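Local coordinates for protein xyloglucan-specific endo-beta-1,4-glucanase (Uncultured bacterium, PDB 4W88) that hydrolyses internal beta-1,4-glucosidic bonds in the backbone of xyloglucan, a plant cell-wall polysaccharide, as a glycoside hydrolase of family 5, at residues 122-125 / 126-130; 175-178 / 179-183. The protein carries 1 engineered substitution. All coordinates share one frame; numbering follows the deposited sequence.

Two consecutive outer helices of the beta/alpha barrel carry these contacts, one each. From the N terminus, strand 97-101 leads to helix 117-134, which holds interaction 1; the chain then runs through strand 142-145 into helix 164-182, the site of interaction 2, and on to strand 193-196. Each contact is local, between residues about one turn apart in continuous helix, and closes no loop; the two follow in series without nesting or crossing. The centres of the two contacts lie about 9 Å apart, and the helices meet where Trp128 CG lies 3.6 Å from Phe177 CD1. Ala125 against Ala180 and Leu124 against Phe177 extend this seam, while Phe144 of strand 142-145 touches Trp128, Phe177 and Val181.

Interaction 1: residues 122-125 / 126-130; sequences EELA and AIWKQ
The indole of Trp128 receives Leu124, one turn earlier on the helix, at its edge: Leu124 CG lies in the ring plane, and Leu124 CD1 reaches 3.6 Å from Trp128 CD1. The two side chains run side by side in the same direction. Leu124 CG stands opposite its own backbone N (chi1 -173°), beside the carbonyl carbon, which brings the isobutyl group up to the pyrrole end of the indole. Leu124 O also sits at this edge, 3.4 Å from Trp128 CD1, while accepting the backbone N-H of Trp128 at 3.0 Å. Two other rings meet the indole, Phe177 at a steep angle and Phe144 at a shallower one, and Trp128 NE1 gives its hydrogen to Gly146 O, a bond that should limit rotation of the ring.

Around the helix from this pair, Glu123 and Ile127 cross at a slant, with Glu123 CG 3.9 Å from Ile127 CD1; Trp109 touches both. Here the aliphatic part of the glutamate does the packing, its chain extended beyond CG. Gln130 bends back instead: its NE2 donates to Ala126 O at 3.1 Å, nearly straight at 163° but from above the carbonyl plane. The same amide also bonds to Tyr74 O and, through OE1, to Ile76 N, pinning a loop to the helix. Four successive backbone bonds, each from N-H of residue i+4 to O of residue i, run from Ala126 N to Glu122 O through Lys129 N to Ala125 O and make this a regular stretch of alpha-helix, whose buried apolar flank is characteristic of an outer helix in a TIM barrel.

Interaction 2: residues 175-178 / 179-183; sequences KAFI and DAVRA
Phe177 and Val181, a turn apart on the buried flank of the helix, form the tight half of this contact. Their side chains lie alongside each other and point the same way, with Val181 CG2 3.8 Å from Phe177 CE1. With Val181 CG1 opposite its backbone N (chi1 175°), CG2 lies beside that N and 3.3 Å from Phe177 O, the acceptor of the Val181 N-H. Leu193 and Phe144, on two barrel strands, pack against both residues.

Ile178 and Arg182 also lie side by side, pointing the same way, and are joined through the base of the arginine: Arg182 CG is 3.9 Å from Ile178 CG2 and 3.2 Å from Ile178 O. The arginine chain turns at its second torsion (chi2 -64°) and leads to a salt bridge from NE to Asp215 and to NH1 bonds with the carbonyls of Asn188 and Arg191. The backbone bond from Arg182 N to Ile178 O is almost straight, at 175°.

The exposed side is looser. Lys175 and Asp179 share the backbone bond from Asp179 N to Lys175 O, 2.9 Å long, but their polar ends lead away, the lysine to a salt bridge with Glu211. Apolar contact and main-chain bonding thus hold the helix itself, whereas the two cationic side chains carry their charge away to acids elsewhere in the chain, where each is probably offset.

Interaction 1: residues 122-125 / 126-130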
loop_
_atom_site.group_PDB
_atom_site.type_symbol
_atom_site.label_atom_id
_atom_site.label_comp_id
_atom_site.label_asym_id
_atom_site.label_seq_id
_atom_site.Cartn_x
_atom_site.Cartn_y
_atom_site.Cartn_z
ATOM N N GLU A 122 15.267 -6.789 13.436
ATOM C CA GLU A 122 15.115 -8.169 13.801
ATOM C C GLU A 122 13.628 -8.564 13.830
ATOM O O GLU A 122 13.245 -9.674 13.331
ATOM C CB GLU A 122 15.785 -8.465 15.150
ATOM C CG GLU A 122 17.285 -8.398 15.012
ATOM C CD GLU A 122 18.042 -8.417 16.311
ATOM O OE1 GLU A 122 17.553 -8.902 17.343
ATOM O OE2 GLU A 122 19.252 -8.029 16.196
ATOM N N GLU A 123 12.808 -7.660 14.367
ATOM C CA GLU A 123 11.359 -7.939 14.403
ATOM C C GLU A 123 10.799 -8.008 12.946
ATOM O O GLU A 123 10.051 -8.923 12.610
ATOM C CB GLU A 123 10.553 -6.977 15.273
ATOM C CG GLU A 123 9.082 -7.320 15.235
ATOM C CD GLU A 123 8.221 -6.823 16.402
ATOM O OE1 GLU A 123 7.034 -7.226 16.468
ATOM O OE2 GLU A 123 8.744 -6.066 17.242
ATOM N N LEU A 124 11.133 -7.019 12.131
ATOM C CA LEU A 124 10.660 -7.011 10.733
ATOM C C LEU A 124 11.054 -8.288 9.988
ATOM O O LEU A 124 10.243 -8.897 9.288
ATOM C CB LEU A 124 11.202 -5.787 10.004
ATOM C CG LEU A 124 10.683 -5.517 8.580
ATOM C CD1 LEU A 124 9.194 -5.245 8.556
ATOM C CD2 LEU A 124 11.397 -4.392 7.880
ATOM N N ALA A 125 12.308 -8.681 10.151
ATOM C CA ALA A 125 12.824 -9.875 9.489
ATOM C C ALA A 125 12.125 -11.140 10.015
ATOM O O ALA A 125 11.848 -12.067 9.231
ATOM C CB ALA A 125 14.335 -9.972 9.678
ATOM N N ALA A 126 11.921 -11.234 11.327
ATOM C CA ALA A 126 11.241 -12.359 11.863
ATOM C C ALA A 126 9.815 -12.574 11.345
ATOM O O ALA A 126 9.378 -13.731 11.103
ATOM C CB ALA A 126 11.261 -12.334 13.373
ATOM N N ILE A 127 9.084 -11.453 11.132
ATOM C CA ILE A 127 7.717 -11.523 10.661
ATOM C C ILE A 127 7.830 -11.968 9.177
ATOM O O ILE A 127 7.080 -12.863 8.752
ATOM C CB ILE A 127 7.053 -10.163 10.808
ATOM C CG1 ILE A 127 6.813 -9.804 12.313
ATOM C CG2 ILE A 127 5.715 -10.104 10.043
ATOM C CD1 ILE A 127 6.467 -8.344 12.528
ATOM N N TRP A 128 8.708 -11.305 8.403
ATOM C CA TRP A 128 8.786 -11.569 6.985
ATOM C C TRP A 128 9.320 -12.946 6.675
ATOM O O TRP A 128 8.917 -13.535 5.635
ATOM C CB TRP A 128 9.509 -10.462 6.242
ATOM C CG TRP A 128 8.580 -9.351 5.902
ATOM C CD1 TRP A 128 8.521 -8.114 6.473
ATOM C CD2 TRP A 128 7.489 -9.436 5.000
ATOM N NE1 TRP A 128 7.437 -7.407 5.932
ATOM C CE2 TRP A 128 6.811 -8.203 5.015
ATOM C CE3 TRP A 128 7.045 -10.441 4.122
ATOM C CZ2 TRP A 128 5.691 -7.949 4.193
ATOM C CZ3 TRP A 128 5.927 -10.193 3.348
ATOM C CH2 TRP A 128 5.241 -8.979 3.398
ATOM N N LYS A 129 10.224 -13.491 7.507
ATOM C CA LYS A 129 10.634 -14.888 7.276
ATOM C C LYS A 129 9.404 -15.809 7.308
ATOM O O LYS A 129 9.290 -16.700 6.455
ATOM C CB LYS A 129 11.687 -15.327 8.303
ATOM C CG LYS A 129 12.126 -16.797 8.304
ATOM C CD LYS A 129 13.292 -17.011 9.287
ATOM C CE LYS A 129 14.015 -18.318 9.117
ATOM N NZ LYS A 129 13.209 -19.360 9.662
ATOM N N GLN A 130 8.506 -15.596 8.302
ATOM C CA GLN A 130 7.337 -16.416 8.433
ATOM C C GLN A 130 6.374 -16.234 7.281
ATOM O O GLN A 130 5.808 -17.240 6.768
ATOM C CB GLN A 130 6.596 -16.177 9.734
ATOM C CG GLN A 130 7.392 -16.510 10.953
ATOM C CD GLN A 130 6.651 -16.077 12.202
ATOM O OE1 GLN A 130 5.635 -16.653 12.616
ATOM N NE2 GLN A 130 7.126 -14.980 12.772
#

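Interaction 2: residues 175-178 / 179-183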
loop_
_atom_site.group_PDB
_atom_site.type_symbol
_atom_site.label_atom_id
_atom_site.label_comp_id
_atom_site.label_asym_id
_atom_site.label_seq_id
_atom_site.Cartn_x
_atom_site.Cartn_y
_atom_site.Cartn_z
ATOM N N LYS A 175 16.477 -3.236 3.715
ATOM C CA LYS A 175 17.456 -4.312 3.476
ATOM C C LYS A 175 17.145 -5.537 4.272
ATOM O O LYS A 175 17.310 -6.647 3.783
ATOM C CB LYS A 175 18.933 -3.927 3.786
ATOM C CG LYS A 175 19.406 -2.781 3.070
ATOM C CD LYS A 175 20.926 -2.731 3.043
ATOM C CE LYS A 175 21.297 -1.276 3.197
ATOM N NZ LYS A 175 22.702 -0.954 2.853
ATOM N N ALA A 176 16.697 -5.337 5.500
ATOM C CA ALA A 176 16.415 -6.452 6.399
ATOM C C ALA A 176 15.245 -7.285 5.844
ATOM O O ALA A 176 15.226 -8.495 5.895
ATOM C CB ALA A 176 16.081 -5.946 7.756
ATOM N N PHE A 177 14.250 -6.562 5.336
ATOM C CA PHE A 177 13.072 -7.119 4.757
ATOM C C PHE A 177 13.443 -7.966 3.520
ATOM O O PHE A 177 13.080 -9.127 3.396
ATOM C CB PHE A 177 12.104 -5.983 4.357
ATOM C CG PHE A 177 11.131 -6.318 3.253
ATOM C CD1 PHE A 177 10.201 -7.358 3.337
ATOM C CD2 PHE A 177 11.085 -5.496 2.146
ATOM C CE1 PHE A 177 9.285 -7.569 2.318
ATOM C CE2 PHE A 177 10.166 -5.708 1.116
ATOM C CZ PHE A 177 9.239 -6.712 1.230
ATOM N N ILE A 178 14.211 -7.378 2.611
ATOM C CA ILE A 178 14.635 -8.096 1.406
ATOM C C ILE A 178 15.456 -9.302 1.775
ATOM O O ILE A 178 15.198 -10.397 1.241
ATOM C CB ILE A 178 15.501 -7.192 0.482
ATOM C CG1 ILE A 178 14.589 -6.096 -0.108
ATOM C CG2 ILE A 178 16.219 -7.993 -0.629
ATOM C CD1 ILE A 178 15.371 -4.908 -0.711
ATOM N N ASP A 179 16.422 -9.118 2.655
ATOM C CA ASP A 179 17.285 -10.260 3.060
ATOM C C ASP A 179 16.461 -11.450 3.634
ATOM O O ASP A 179 16.715 -12.592 3.315
ATOM C CB ASP A 179 18.311 -9.731 4.054
ATOM C CG ASP A 179 19.370 -10.672 4.358
ATOM O OD1 ASP A 179 19.115 -11.488 5.220
ATOM O OD2 ASP A 179 20.472 -10.577 3.784
ATOM N N ALA A 180 15.508 -11.155 4.526
ATOM C CA ALA A 180 14.746 -12.148 5.191
ATOM C C ALA A 180 13.943 -12.937 4.171
ATOM O O ALA A 180 13.815 -14.170 4.275
ATOM C CB ALA A 180 13.841 -11.538 6.216
ATOM N N VAL A 181 13.358 -12.233 3.229
ATOM C CA VAL A 181 12.512 -12.905 2.224
ATOM C C VAL A 181 13.350 -13.734 1.254
ATOM O O VAL A 181 13.061 -14.909 1.033
ATOM C CB VAL A 181 11.665 -11.908 1.437
ATOM C CG1 VAL A 181 10.884 -12.575 0.314
ATOM C CG2 VAL A 181 10.669 -11.143 2.325
ATOM N N ARG A 182 14.435 -13.154 0.727
ATOM C CA ARG A 182 15.277 -13.921 -0.171
ATOM C C ARG A 182 15.898 -15.187 0.448
ATOM O O ARG A 182 16.037 -16.229 -0.234
ATOM C CB ARG A 182 16.410 -13.043 -0.752
ATOM C CG ARG A 182 15.908 -11.821 -1.533
ATOM C CD ARG A 182 15.121 -12.172 -2.763
ATOM N NE ARG A 182 14.853 -10.957 -3.577
ATOM C CZ ARG A 182 13.719 -10.715 -4.189
ATOM N NH1 ARG A 182 12.667 -11.514 -4.082
ATOM N NH2 ARG A 182 13.586 -9.601 -4.845
ATOM N N ALA A 183 16.211 -15.114 1.749
ATOM C CA ALA A 183 16.772 -16.239 2.423
ATOM C C ALA A 183 15.791 -17.414 2.550
ATOM O O ALA A 183 16.252 -18.548 2.839
ATOM C CB ALA A 183 17.238 -15.827 3.803
#